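Local coordinates for protein transcriptional regulator, MarR family (Silicibacter pomeroyi DSS-3, PDB 3CDH) that probably binds DNA through a winged helix-turn-helix domain and regulates transcription as a MarR-family dimer, at the interface of chains A and B. Coordinates in Å, arbitrary orientation; residue numbers count along the deposited sequence, not the author numbering. Chains: chain A/B, Transcriptional regulator, MarR family.

The interface of chains A and B. Residues chain A 46, 50, 115, 118-119; chain B 12-13, 16.
The backbone carbonyl oxygen of A:Ala50 is approached by water 1, by the CG2 methyl of B:Val13 and by the ring edge of B:Phe12. Water 1 lies 2.8 Å from this O. On its other side the water is 2.9 Å from the amide N of B:Val13, whose N-H points almost straight at it (169° at the hydrogen). The edge of B:Phe12 at CD2 faces the same carbonyl O, which lies in the plane of the ring. The water thereby links the end of helix 43-52 in chain A to the first turn of the short helix 12-15 in chain B. B:Phe12 reaches into chain A between helices 43-52 and 105-128, its chi1 of 166° swinging the ring away from its own backbone N. A:Val115 CG1 sits over the centre of one ring face, 3.9 Å from the centroid, a CH-pi contact; the opposite face takes B:Tyr16 CB near its rim, and CZ lies over the centre of the tyrosine ring. Around the rim, CE2 meets A:Trp46 CH2 at 3.8 Å, the two side chains being roughly perpendicular, and also touches A:Ala50 CB, while CZ packs on A:Ala118 CB. At CE1 the neighbour is A:Arg119 CG, 3.7 Å away; the arginine runs antiparallel alongside the phenylalanine and bends at chi3, and CD1 meets one face of the guanidinium near its rim, with the planes 58° apart. A leucine in place of B:Phe12 would probably lose the flat face under A:Val115 and leave gaps beside A:Trp46 and A:Ala118. The insertion belongs to a two-fold symmetric interface, with a twin in which the chains are exchanged, as fits the dimers that MarR regulators form through their terminal helices. B:Tyr16 extends the apolar contact, its CE2 lying in the indole plane at the edge of A:Trp46. Its phenol oxygen OH rests 3.5 Å from A:Ala118 CB and is 2.6 Å from water 2, which lies in the plane of the tyrosine ring and is 2.9 Å from the carbonyl O of A:Ala118.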
# COMPACT_ATOMS: atom_id res chain seq x y z
N TRP A 46 -5.08 -2.50 -14.66
CA TRP A 46 -6.17 -3.17 -14.00
C TRP A 46 -7.00 -2.12 -13.29
O TRP A 46 -8.24 -2.07 -13.43
CB TRP A 46 -5.65 -4.25 -13.05
CG TRP A 46 -6.40 -4.28 -11.75
CD1 TRP A 46 -5.92 -3.90 -10.51
CD2 TRP A 46 -7.76 -4.67 -11.54
NE1 TRP A 46 -6.90 -4.03 -9.56
CE2 TRP A 46 -8.04 -4.51 -10.16
CE3 TRP A 46 -8.77 -5.15 -12.39
CZ2 TRP A 46 -9.30 -4.80 -9.61
CZ3 TRP A 46 -10.02 -5.44 -11.84
CH2 TRP A 46 -10.27 -5.26 -10.46
N ALA A 50 -10.96 -1.41 -13.61
CA ALA A 50 -11.78 -1.44 -12.41
C ALA A 50 -12.62 -0.18 -12.30
O ALA A 50 -13.80 -0.26 -11.94
CB ALA A 50 -10.90 -1.59 -11.20
N VAL A 115 -12.77 -7.93 -13.20
CA VAL A 115 -13.52 -7.53 -12.03
C VAL A 115 -14.23 -8.75 -11.44
O VAL A 115 -14.26 -8.92 -10.21
CB VAL A 115 -14.46 -6.38 -12.31
CG1 VAL A 115 -15.41 -6.19 -11.12
CG2 VAL A 115 -13.66 -5.13 -12.52
N ALA A 118 -11.67 -10.20 -9.35
CA ALA A 118 -11.53 -9.39 -8.16
C ALA A 118 -12.62 -9.73 -7.13
O ALA A 118 -12.29 -10.01 -5.97
CB ALA A 118 -11.51 -7.90 -8.46
N ARG A 119 -13.90 -9.70 -7.56
CA ARG A 119 -15.02 -9.90 -6.63
C ARG A 119 -15.01 -11.35 -6.06
O ARG A 119 -15.43 -11.57 -4.92
CB ARG A 119 -16.40 -9.48 -7.23
CG ARG A 119 -16.56 -8.03 -7.86
CD ARG A 119 -18.05 -7.47 -7.93
NE ARG A 119 -18.39 -6.76 -9.19
CZ ARG A 119 -19.01 -5.56 -9.33
NH1 ARG A 119 -19.40 -4.84 -8.28
NH2 ARG A 119 -19.22 -5.08 -10.56
N PHE B 12 -18.08 -0.14 -8.04
CA PHE B 12 -17.19 -1.19 -7.62
C PHE B 12 -15.96 -0.69 -6.84
O PHE B 12 -15.73 -1.11 -5.71
CB PHE B 12 -16.78 -2.08 -8.79
CG PHE B 12 -15.62 -2.98 -8.49
CD1 PHE B 12 -15.75 -4.03 -7.56
CD2 PHE B 12 -14.39 -2.78 -9.10
CE1 PHE B 12 -14.65 -4.87 -7.25
CE2 PHE B 12 -13.30 -3.60 -8.80
CZ PHE B 12 -13.43 -4.66 -7.86
N VAL B 13 -15.16 0.20 -7.43
CA VAL B 13 -13.96 0.64 -6.76
C VAL B 13 -14.27 1.20 -5.35
O VAL B 13 -13.65 0.81 -4.35
CB VAL B 13 -13.18 1.62 -7.64
CG1 VAL B 13 -11.97 2.15 -6.92
CG2 VAL B 13 -12.71 0.92 -8.90
N TYR B 16 -14.60 -1.62 -2.89
CA TYR B 16 -13.75 -2.79 -3.05
C TYR B 16 -12.71 -2.86 -1.94
O TYR B 16 -12.03 -1.86 -1.66
CB TYR B 16 -13.08 -2.66 -4.39
CG TYR B 16 -12.11 -3.71 -4.78
CD1 TYR B 16 -12.34 -5.06 -4.51
CD2 TYR B 16 -10.96 -3.37 -5.49
CE1 TYR B 16 -11.43 -6.04 -4.91
CE2 TYR B 16 -10.06 -4.33 -5.90
CZ TYR B 16 -10.30 -5.65 -5.61
OH TYR B 16 -9.40 -6.58 -6.04
O HOH W 1 -15.69 0.93 -10.23
O HOH W 2 -9.79 -8.92 -5.01